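Local coordinates for fatty acid biosynthesis transcriptional regulator (Streptococcus pneumoniae, PDB 6JBX), which binds DNA as a dimeric MarR-family repressor of the fatty acid synthesis pathway, with acyl-ACP acting as co-repressor, at residues A[80-83]-A[88-91]; A[28-33]-A[40-45]; A[62-65]-A[70-73]. All coordinates share one frame; numbering follows the deposited sequence.

Contact 1: A[80-83]-A[88-91]; sequences NLER and ERVR. With nucleotides of chain D.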
loop_
_atom_site.group_PDB
_atom_site.type_symbol
_atom_site.label_atom_id
_atom_site.label_comp_id
_atom_site.label_asym_id
_atom_site.label_seq_id
_atom_site.Cartn_x
_atom_site.Cartn_y
_atom_site.Cartn_z
ATOM N N ASN A 80 18.459 -11.746 -7.138
ATOM C CA ASN A 80 18.807 -10.314 -7.346
ATOM C C ASN A 80 19.519 -9.745 -6.106
ATOM O O ASN A 80 20.458 -8.953 -6.208
ATOM C CB ASN A 80 17.586 -9.468 -7.726
ATOM C CG ASN A 80 16.992 -9.870 -9.060
ATOM O OD1 ASN A 80 17.696 -10.394 -9.928
ATOM N ND2 ASN A 80 15.686 -9.684 -9.229
ATOM N N LEU A 81 19.055 -10.097 -4.932
ATOM C CA LEU A 81 19.587 -9.475 -3.707
ATOM C C LEU A 81 20.984 -10.066 -3.431
ATOM O O LEU A 81 21.861 -9.378 -2.991
ATOM C CB LEU A 81 18.635 -9.742 -2.534
ATOM C CG LEU A 81 17.348 -8.908 -2.462
ATOM C CD1 LEU A 81 16.406 -9.426 -1.360
ATOM C CD2 LEU A 81 17.678 -7.442 -2.206
ATOM N N GLU A 82 21.182 -11.349 -3.705
ATOM C CA GLU A 82 22.522 -11.950 -3.512
ATOM C C GLU A 82 23.473 -11.327 -4.542
ATOM O O GLU A 82 24.492 -10.881 -4.173
ATOM C CB GLU A 82 22.500 -13.477 -3.645
ATOM C CG GLU A 82 23.814 -14.148 -3.219
ATOM C CD GLU A 82 23.733 -15.626 -2.835
ATOM O OE1 GLU A 82 22.937 -16.378 -3.478
ATOM O OE2 GLU A 82 24.458 -16.030 -1.876
ATOM N N ARG A 83 23.074 -11.266 -5.809
ATOM C CA ARG A 83 23.878 -10.622 -6.850
ATOM C C ARG A 83 24.258 -9.195 -6.422
ATOM O O ARG A 83 25.400 -8.773 -6.666
ATOM C CB ARG A 83 23.108 -10.586 -8.177
ATOM C CG ARG A 83 23.766 -9.731 -9.262
ATOM C CD ARG A 83 23.040 -9.722 -10.605
ATOM N NE ARG A 83 21.633 -9.315 -10.508
ATOM C CZ ARG A 83 21.208 -8.054 -10.471
ATOM N NH1 ARG A 83 22.082 -7.064 -10.535
ATOM N NH2 ARG A 83 19.919 -7.783 -10.364
ATOM N N GLU A 88 23.121 -13.351 1.868
ATOM C CA GLU A 88 23.881 -14.574 1.586
ATOM C C GLU A 88 22.995 -15.787 1.840
ATOM O O GLU A 88 22.208 -15.804 2.797
ATOM C CB GLU A 88 25.132 -14.682 2.455
ATOM C CG GLU A 88 26.238 -13.743 1.997
ATOM C CD GLU A 88 27.681 -14.178 2.224
ATOM O OE1 GLU A 88 27.896 -15.324 2.706
ATOM O OE2 GLU A 88 28.592 -13.355 1.920
ATOM N N ARG A 89 23.104 -16.747 0.937
ATOM C CA ARG A 89 22.435 -18.042 1.058
ATOM C C ARG A 89 23.417 -19.047 1.673
ATOM O O ARG A 89 24.558 -19.117 1.229
ATOM C CB ARG A 89 22.040 -18.598 -0.309
ATOM C CG ARG A 89 20.806 -17.991 -0.947
ATOM C CD ARG A 89 20.597 -18.743 -2.260
ATOM N NE ARG A 89 19.286 -18.522 -2.840
ATOM C CZ ARG A 89 19.038 -17.711 -3.859
ATOM N NH1 ARG A 89 19.991 -16.921 -4.338
ATOM N NH2 ARG A 89 17.840 -17.745 -4.423
ATOM N N VAL A 90 22.952 -19.850 2.632
ATOM C CA VAL A 90 23.798 -20.873 3.295
ATOM C C VAL A 90 23.053 -22.213 3.309
ATOM O O VAL A 90 21.944 -22.295 3.894
ATOM C CB VAL A 90 24.159 -20.422 4.721
ATOM C CG1 VAL A 90 24.742 -21.557 5.556
ATOM C CG2 VAL A 90 25.105 -19.231 4.689
ATOM N N ARG A 91 23.652 -23.240 2.688
ATOM C CA ARG A 91 23.050 -24.604 2.654
ATOM C C ARG A 91 23.056 -25.163 4.080
ATOM O O ARG A 91 24.050 -25.042 4.803
ATOM C CB ARG A 91 23.795 -25.535 1.685
ATOM C CG ARG A 91 23.397 -25.402 0.217
ATOM C CD ARG A 91 22.086 -26.101 -0.126
ATOM N NE ARG A 91 21.437 -25.600 -1.345
ATOM C CZ ARG A 91 20.239 -26.002 -1.787
ATOM N NH1 ARG A 91 19.587 -26.944 -1.129
ATOM N NH2 ARG A 91 19.691 -25.475 -2.872
ATOM P P DT D 6 16.968 -21.291 -3.840
ATOM O OP1 DT D 6 18.397 -20.981 -3.707
ATOM O OP2 DT D 6 15.890 -20.315 -3.549
ATOM O "O5'" DT D 6 16.776 -21.813 -5.328
ATOM C "C5'" DT D 6 17.611 -22.853 -5.824
ATOM C "C4'" DT D 6 17.119 -23.213 -7.199
ATOM O "O4'" DT D 6 15.769 -23.692 -7.106
ATOM C "C3'" DT D 6 17.062 -22.023 -8.158
ATOM O "O3'" DT D 6 18.109 -22.219 -9.084
ATOM C "C2'" DT D 6 15.712 -22.146 -8.843
ATOM C "C1'" DT D 6 15.200 -23.507 -8.374
ATOM N N1 DT D 6 13.759 -23.591 -8.214
ATOM C C2 DT D 6 13.047 -24.271 -9.173
ATOM O O2 DT D 6 13.569 -24.786 -10.145
ATOM N N3 DT D 6 11.694 -24.321 -8.952
ATOM C C4 DT D 6 11.006 -23.778 -7.890
ATOM O O4 DT D 6 9.787 -23.897 -7.826
ATOM C C5 DT D 6 11.811 -23.047 -6.943
ATOM C C7 DT D 6 11.142 -22.409 -5.771
ATOM C C6 DT D 6 13.134 -23.007 -7.138
#
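The base of the beta-wing in the winged helix-turn-helix domain is tied here to the recognition helix, through Glu82 and Arg89. Helix 71-84 carries Glu82 near its C-terminal end. Strand 87-91 carries Arg89 and pairs antiparallel with strand 99-103. The Glu82 carboxylate uses both oxygens. Glu82 OE1 accepts a hydrogen bond from Arg89 NH1 at 3.1 Å, and the pair is a salt bridge. Glu82 OE1 lies in the guanidinium plane and is met on its anti side, 28° out of the carboxylate plane. OE2 accepts from the backbone, with Arg89 N to Glu82 OE2 at 3.2 Å. This donor comes from above the carboxylate plane. One carboxylate therefore holds both the main chain and the side chain of Arg89. The two side chains cross at about a right angle. CG of Glu82 lies opposite its backbone N (chi1 -170°), and the extended chain carries the carboxylate across to the strand. Arg89 is extended from CG to NE and takes its guanidinium on to the DNA. Arg89 NE lies 2.8 Å from OP1 of DT6 of chain D. Arg89 NH2 gives a weak hydrogen bond to OP2 of DT6 of chain D, at 3.3 Å. NH2 also makes weak bonds to Thr75 O and Asn79 OD1 of the helix. The guanidinium thus sits between a carboxylate and a phosphate, and both anions probably favour its positive charge. Glu82 probably acts from the second shell, helping to position the arginine that meets the DNA backbone at the wing.

Contact 2: A[28-33]-A[40-45]; sequences IEEVNL and DISIKE. With nucleotides of chain C.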
loop_
_atom_site.group_PDB
_atom_site.type_symbol
_atom_site.label_atom_id
_atom_site.label_comp_id
_atom_site.label_asym_id
_atom_site.label_seq_id
_atom_site.Cartn_x
_atom_site.Cartn_y
_atom_site.Cartn_z
ATOM N N ILE A 28 5.795 6.513 -2.061
ATOM C CA ILE A 28 6.559 7.414 -1.230
ATOM C C ILE A 28 7.695 6.650 -0.541
ATOM O O ILE A 28 8.809 7.154 -0.457
ATOM C CB ILE A 28 5.647 8.146 -0.234
ATOM C CG1 ILE A 28 4.788 9.156 -0.994
ATOM C CG2 ILE A 28 6.487 8.802 0.862
ATOM C CD1 ILE A 28 3.733 9.836 -0.178
ATOM N N GLU A 29 7.459 5.436 -0.103
ATOM C CA GLU A 29 8.518 4.667 0.518
ATOM C C GLU A 29 9.621 4.318 -0.498
ATOM O O GLU A 29 10.788 4.349 -0.181
ATOM C CB GLU A 29 7.974 3.368 1.094
ATOM C CG GLU A 29 7.003 3.560 2.242
ATOM C CD GLU A 29 6.669 2.257 2.961
ATOM O OE1 GLU A 29 6.234 1.287 2.291
ATOM O OE2 GLU A 29 6.891 2.204 4.170
ATOM N N GLU A 30 9.229 3.936 -1.684
ATOM C CA GLU A 30 10.175 3.631 -2.729
ATOM C C GLU A 30 11.000 4.886 -3.066
ATOM O O GLU A 30 12.181 4.776 -3.209
ATOM C CB GLU A 30 9.457 3.056 -3.944
ATOM C CG GLU A 30 10.368 2.915 -5.155
ATOM C CD GLU A 30 10.622 1.526 -5.728
ATOM O OE1 GLU A 30 11.421 1.442 -6.688
ATOM O OE2 GLU A 30 10.011 0.518 -5.248
ATOM N N VAL A 31 10.389 6.056 -3.143
ATOM C CA VAL A 31 11.091 7.293 -3.464
ATOM C C VAL A 31 12.107 7.602 -2.358
ATOM O O VAL A 31 13.208 8.046 -2.637
ATOM C CB VAL A 31 10.128 8.486 -3.638
ATOM C CG1 VAL A 31 10.815 9.855 -3.508
ATOM C CG2 VAL A 31 9.402 8.398 -4.950
ATOM N N ASN A 32 11.730 7.394 -1.127
ATOM C CA ASN A 32 12.674 7.616 -0.036
ATOM C C ASN A 32 13.891 6.660 -0.131
ATOM O O ASN A 32 15.018 7.062 0.183
ATOM C CB ASN A 32 11.980 7.435 1.306
ATOM C CG ASN A 32 12.920 7.525 2.482
ATOM O OD1 ASN A 32 13.224 6.517 3.131
ATOM N ND2 ASN A 32 13.338 8.738 2.774
ATOM N N LEU A 33 13.694 5.395 -0.508
ATOM C CA LEU A 33 14.825 4.448 -0.659
ATOM C C LEU A 33 15.708 4.859 -1.855
ATOM O O LEU A 33 16.924 4.842 -1.719
ATOM C CB LEU A 33 14.337 3.018 -0.884
ATOM C CG LEU A 33 13.702 2.266 0.288
ATOM C CD1 LEU A 33 13.066 1.008 -0.265
ATOM C CD2 LEU A 33 14.714 1.903 1.362
ATOM N N ASP A 40 19.678 0.929 -5.444
ATOM C CA ASP A 40 19.333 -0.211 -6.302
ATOM C C ASP A 40 18.391 -1.197 -5.570
ATOM O O ASP A 40 18.412 -2.384 -5.891
ATOM C CB ASP A 40 20.613 -0.927 -6.756
ATOM C CG ASP A 40 21.417 -1.491 -5.595
ATOM O OD1 ASP A 40 21.251 -0.977 -4.462
ATOM O OD2 ASP A 40 22.177 -2.459 -5.821
ATOM N N ILE A 41 17.540 -0.708 -4.647
ATOM C CA ILE A 41 16.649 -1.547 -3.849
ATOM C C ILE A 41 15.236 -0.949 -3.915
ATOM O O ILE A 41 15.013 0.193 -3.537
ATOM C CB ILE A 41 17.141 -1.665 -2.396
ATOM C CG1 ILE A 41 18.402 -2.520 -2.282
ATOM C CG2 ILE A 41 16.044 -2.211 -1.483
ATOM C CD1 ILE A 41 18.210 -3.960 -2.737
ATOM N N SER A 42 14.322 -1.726 -4.440
ATOM C CA SER A 42 12.937 -1.366 -4.531
ATOM C C SER A 42 12.244 -1.609 -3.186
ATOM O O SER A 42 12.755 -2.339 -2.312
ATOM C CB SER A 42 12.261 -2.225 -5.569
ATOM O OG SER A 42 12.016 -3.500 -4.965
ATOM N N ILE A 43 11.029 -1.079 -3.053
ATOM C CA ILE A 43 10.307 -1.280 -1.801
ATOM C C ILE A 43 9.987 -2.766 -1.634
ATOM O O ILE A 43 10.042 -3.264 -0.513
ATOM C CB ILE A 43 9.056 -0.377 -1.681
ATOM C CG1 ILE A 43 8.423 -0.500 -0.291
ATOM C CG2 ILE A 43 8.012 -0.655 -2.785
ATOM C CD1 ILE A 43 9.255 0.056 0.846
ATOM N N LYS A 44 9.719 -3.502 -2.705
ATOM C CA LYS A 44 9.445 -4.946 -2.564
ATOM C C LYS A 44 10.702 -5.718 -2.156
ATOM O O LYS A 44 10.616 -6.616 -1.302
ATOM C CB LYS A 44 8.881 -5.544 -3.846
ATOM C CG LYS A 44 7.488 -5.047 -4.183
ATOM C CD LYS A 44 6.574 -5.265 -3.016
ATOM C CE LYS A 44 5.123 -4.983 -3.305
ATOM N NZ LYS A 44 4.424 -4.690 -2.029
ATOM N N GLU A 45 11.864 -5.340 -2.675
ATOM C CA GLU A 45 13.095 -5.985 -2.217
ATOM C C GLU A 45 13.341 -5.605 -0.761
ATOM O O GLU A 45 13.830 -6.431 0.003
ATOM C CB GLU A 45 14.341 -5.599 -3.036
ATOM C CG GLU A 45 14.320 -6.128 -4.462
ATOM C CD GLU A 45 15.380 -5.511 -5.374
ATOM O OE1 GLU A 45 16.146 -6.298 -6.009
ATOM O OE2 GLU A 45 15.451 -4.241 -5.453
ATOM P P DG C 13 11.325 -6.054 -7.767
ATOM O OP1 DG C 13 11.126 -5.028 -6.739
ATOM O OP2 DG C 13 12.302 -7.186 -7.580
ATOM O "O5'" DG C 13 9.904 -6.695 -8.046
ATOM C "C5'" DG C 13 8.736 -5.869 -8.126
ATOM C "C4'" DG C 13 7.562 -6.775 -8.389
ATOM O "O4'" DG C 13 7.726 -7.296 -9.718
ATOM C "C3'" DG C 13 7.452 -8.005 -7.466
ATOM O "O3'" DG C 13 6.152 -7.977 -6.867
ATOM C "C2'" DG C 13 7.706 -9.189 -8.383
ATOM C "C1'" DG C 13 7.289 -8.627 -9.746
ATOM N N9 DG C 13 7.860 -9.222 -10.944
ATOM C C8 DG C 13 9.187 -9.477 -11.203
ATOM N N7 DG C 13 9.392 -9.953 -12.401
ATOM C C5 DG C 13 8.133 -9.959 -12.986
ATOM C C6 DG C 13 7.727 -10.362 -14.273
ATOM O O6 DG C 13 8.419 -10.821 -15.196
ATOM N N1 DG C 13 6.352 -10.233 -14.438
ATOM C C2 DG C 13 5.483 -9.746 -13.491
ATOM N N2 DG C 13 4.195 -9.681 -13.844
ATOM N N3 DG C 13 5.852 -9.349 -12.288
ATOM C C4 DG C 13 7.176 -9.524 -12.091
#
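A glutamate side chain from one helix reaches the first turn of another: Glu30 OE2 accepts from Ile43 N at 2.9 Å. The bond is nearly straight, at 174°. The donor stands well above the carboxylate plane. Glu30 gets there with CG anti to its backbone N (chi1 171°) and a bend at chi2, which lays the carboxylate beside Ser42 and Ile43. Glu30 OE2 also lies 3.4 Å from Ile43 CG2. The other oxygen, OE1, forms a salt bridge with Arg34 one turn on, which probably steadies the carboxylate. Its negative charge at the N-terminus of helix 43-54 should interact well with the helix dipole. That N-terminus is closed by a capping box. Ser42 is the N-cap; its OG accepts from Glu45 N at 2.9 Å, and Glu45 OE2 accepts from Ser42 N through its anti lone pair. Helix 11-34 belongs largely to the dimerisation region of the MarR fold, and helix 43-54 opens the DNA-binding domain, so the contact joins the two. Ser42 OG also hydrogen-bonds OP1 of DG13 of chain C. The cap and the phosphate thus share one hydroxyl. Beside the Glu30 bond the packing is mostly between aliphatic groups, with a few oxygens at its margin. Ile43 CD1 lies 3.6 Å from Glu29 CB and also touches Glu29 OE1. Leu33 CD1 meets Ile43 CD1 at 4.1 Å and reaches the Ile41 and Ser42 carbonyl oxygens. His114 of helix 105-125 packs on Ile43, and Phe117 and His118 of that helix pack on Glu29, whose side chain is about 4 Å from a bound tridecane.

Contact 3: A[62-65]-A[70-73]; sequences QVSK and TLGT. With nucleotides of chain C; nucleotides of chain D.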
loop_
_atom_site.group_PDB
_atom_site.type_symbol
_atom_site.label_atom_id
_atom_site.label_comp_id
_atom_site.label_asym_id
_atom_site.label_seq_id
_atom_site.Cartn_x
_atom_site.Cartn_y
_atom_site.Cartn_z
ATOM N N GLN A 62 9.960 -19.790 4.468
ATOM C CA GLN A 62 9.393 -18.971 5.554
ATOM C C GLN A 62 9.189 -17.541 5.053
ATOM O O GLN A 62 8.253 -16.869 5.474
ATOM C CB GLN A 62 10.292 -18.966 6.792
ATOM C CG GLN A 62 11.018 -20.296 7.005
ATOM C CD GLN A 62 11.592 -20.538 8.383
ATOM O OE1 GLN A 62 12.602 -19.954 8.769
ATOM N NE2 GLN A 62 10.986 -21.468 9.111
ATOM N N VAL A 63 10.087 -17.079 4.175
ATOM C CA VAL A 63 9.944 -15.739 3.579
ATOM C C VAL A 63 8.683 -15.712 2.700
ATOM O O VAL A 63 7.915 -14.793 2.764
ATOM C CB VAL A 63 11.194 -15.335 2.780
ATOM C CG1 VAL A 63 10.966 -14.047 1.987
ATOM C CG2 VAL A 63 12.410 -15.205 3.679
ATOM N N SER A 64 8.492 -16.732 1.895
ATOM C CA SER A 64 7.292 -16.905 1.114
ATOM C C SER A 64 6.008 -16.763 1.958
ATOM O O SER A 64 5.112 -15.962 1.644
ATOM C CB SER A 64 7.327 -18.231 0.464
ATOM O OG SER A 64 6.179 -18.376 -0.337
ATOM N N LYS A 65 5.901 -17.526 3.033
ATOM C CA LYS A 65 4.709 -17.470 3.871
ATOM C C LYS A 65 4.565 -16.069 4.470
ATOM O O LYS A 65 3.468 -15.525 4.540
ATOM C CB LYS A 65 4.795 -18.521 4.984
ATOM C CG LYS A 65 4.710 -19.966 4.510
ATOM C CD LYS A 65 4.845 -20.980 5.627
ATOM C CE LYS A 65 4.970 -22.402 5.119
ATOM N NZ LYS A 65 6.160 -23.071 5.699
ATOM N N THR A 70 4.566 -16.685 -3.917
ATOM C CA THR A 70 4.990 -18.030 -4.125
ATOM C C THR A 70 6.506 -18.129 -4.014
ATOM O O THR A 70 7.205 -17.132 -4.021
ATOM C CB THR A 70 4.589 -18.574 -5.493
ATOM O OG1 THR A 70 5.509 -18.065 -6.462
ATOM C CG2 THR A 70 3.167 -18.226 -5.839
ATOM N N LEU A 71 6.984 -19.366 -3.951
ATOM C CA LEU A 71 8.375 -19.600 -3.639
ATOM C C LEU A 71 9.255 -19.168 -4.819
ATOM O O LEU A 71 10.322 -18.623 -4.581
ATOM C CB LEU A 71 8.599 -21.080 -3.314
ATOM C CG LEU A 71 9.876 -21.397 -2.536
ATOM C CD1 LEU A 71 10.020 -20.504 -1.316
ATOM C CD2 LEU A 71 9.899 -22.855 -2.107
ATOM N N GLY A 72 8.813 -19.439 -6.056
ATOM C CA GLY A 72 9.521 -18.992 -7.285
ATOM C C GLY A 72 9.834 -17.496 -7.248
ATOM O O GLY A 72 10.952 -17.080 -7.520
ATOM N N THR A 73 8.833 -16.721 -6.847
ATOM C CA THR A 73 8.921 -15.290 -6.675
ATOM C C THR A 73 9.990 -14.928 -5.645
ATOM O O THR A 73 10.778 -14.002 -5.882
ATOM C CB THR A 73 7.578 -14.711 -6.223
ATOM O OG1 THR A 73 6.701 -14.890 -7.332
ATOM C CG2 THR A 73 7.647 -13.251 -5.848
ATOM P P DC C 15 2.692 -14.474 -6.356
ATOM O OP1 DC C 15 1.713 -14.443 -5.256
ATOM O OP2 DC C 15 4.077 -14.967 -6.132
ATOM O "O5'" DC C 15 2.272 -15.334 -7.613
ATOM C "C5'" DC C 15 0.984 -15.099 -8.181
ATOM C "C4'" DC C 15 0.783 -16.040 -9.338
ATOM O "O4'" DC C 15 1.855 -15.852 -10.281
ATOM C "C3'" DC C 15 0.824 -17.509 -8.934
ATOM O "O3'" DC C 15 -0.219 -18.207 -9.607
ATOM C "C2'" DC C 15 2.176 -17.986 -9.421
ATOM C "C1'" DC C 15 2.431 -17.092 -10.620
ATOM N N1 DC C 15 3.858 -16.864 -10.915
ATOM C C2 DC C 15 4.299 -16.952 -12.234
ATOM O O2 DC C 15 3.480 -17.222 -13.119
ATOM N N3 DC C 15 5.611 -16.764 -12.510
ATOM C C4 DC C 15 6.462 -16.468 -11.522
ATOM N N4 DC C 15 7.747 -16.291 -11.833
ATOM C C5 DC C 15 6.036 -16.365 -10.170
ATOM C C6 DC C 15 4.740 -16.574 -9.911
ATOM P P DT D 6 16.968 -21.291 -3.840
ATOM O OP1 DT D 6 18.397 -20.981 -3.707
ATOM O OP2 DT D 6 15.890 -20.315 -3.549
ATOM O "O5'" DT D 6 16.776 -21.813 -5.328
ATOM C "C5'" DT D 6 17.611 -22.853 -5.824
ATOM C "C4'" DT D 6 17.119 -23.213 -7.199
ATOM O "O4'" DT D 6 15.769 -23.692 -7.106
ATOM C "C3'" DT D 6 17.062 -22.023 -8.158
ATOM O "O3'" DT D 6 18.109 -22.219 -9.084
ATOM C "C2'" DT D 6 15.712 -22.146 -8.843
ATOM C "C1'" DT D 6 15.200 -23.507 -8.374
ATOM N N1 DT D 6 13.759 -23.591 -8.214
ATOM C C2 DT D 6 13.047 -24.271 -9.173
ATOM O O2 DT D 6 13.569 -24.786 -10.145
ATOM N N3 DT D 6 11.694 -24.321 -8.952
ATOM C C4 DT D 6 11.006 -23.778 -7.890
ATOM O O4 DT D 6 9.787 -23.897 -7.826
ATOM C C5 DT D 6 11.811 -23.047 -6.943
ATOM C C7 DT D 6 11.142 -22.409 -5.771
ATOM C C6 DT D 6 13.134 -23.007 -7.138
ATOM P P DT C 14 5.749 -9.009 -5.668
ATOM O OP1 DT C 14 4.655 -8.397 -4.907
ATOM O OP2 DT C 14 6.993 -9.413 -4.949
ATOM O "O5'" DT C 14 5.151 -10.204 -6.503
ATOM C "C5'" DT C 14 3.921 -9.974 -7.198
ATOM C "C4'" DT C 14 3.677 -11.077 -8.194
ATOM O "O4'" DT C 14 4.594 -10.982 -9.296
ATOM C "C3'" DT C 14 3.896 -12.491 -7.665
ATOM O "O3'" DT C 14 2.756 -12.947 -6.939
ATOM C "C2'" DT C 14 4.152 -13.279 -8.936
ATOM C "C1'" DT C 14 4.440 -12.205 -9.999
ATOM N N1 DT C 14 5.653 -12.466 -10.788
ATOM C C2 DT C 14 5.480 -12.812 -12.104
ATOM O O2 DT C 14 4.393 -12.823 -12.645
ATOM N N3 DT C 14 6.634 -13.140 -12.770
ATOM C C4 DT C 14 7.912 -13.166 -12.252
ATOM O O4 DT C 14 8.859 -13.468 -12.975
ATOM C C5 DT C 14 8.013 -12.845 -10.850
ATOM C C7 DT C 14 9.361 -12.854 -10.200
ATOM C C6 DT C 14 6.892 -12.514 -10.196
#
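The turn of the helix-turn-helix motif brings Ser64 of helix 60-67 against Thr70 and Leu71, where recognition helix 71-84 begins. The touch is small. Ser64 CB lies 3.9 Å from Leu71 CD1. Ser64 OG lies 3.7 Å from Thr70 C, its chi1 of -178° carrying it toward the turn, where it hydrogen-bonds Val69 O. Thr70 is the N-cap residue, and its backbone faces the DNA. Thr70 N donates to OP2 of DC15 of chain C at 2.8 Å, and the bond is nearly straight. Thr73 OG1 donates to OP2 of DC15 of chain C at 2.9 Å. A third bond, from Thr70 OG1, is weak. CD1 of Leu71 faces Ser64, while its CG and CD2 meet the thymine methyl; Leu71 CG is 3.6 Å from C7 of DT6 of chain D. One leucine thus packs on both the preceding helix and a thymine methyl. The phosphate lies at the N-terminal end of the helix, where the helix dipole should favour an anion. The bonds meeting at OP2 probably anchor the helix end on the DNA backbone, and the Leu71-methyl contact is consistent with a part in recognising the thymine.

How the contacts relate
Contact 2 is buried and lies closest to the chain centre; contacts 1 and 3 are surface contacts. Contacts 1 and 3 share helix 71-84, one near its C-terminal end and the other at its start, with centres about 15 Å apart. Contact 1 rests on a salt bridge and a backbone bond, contact 3 is light packing, and contact 2 combines a hydrogen bond with apolar packing. All three reach DNA phosphates: contact 1 through a guanidinium, contacts 2 and 3 through helix N-termini. Contacts 1 and 2 touch directly, with Leu81 CD2 3.6 Å from Ile41 CD1. Contacts 1 and 3 meet the same nucleotide, DT6 of chain D, at its phosphate and its base methyl.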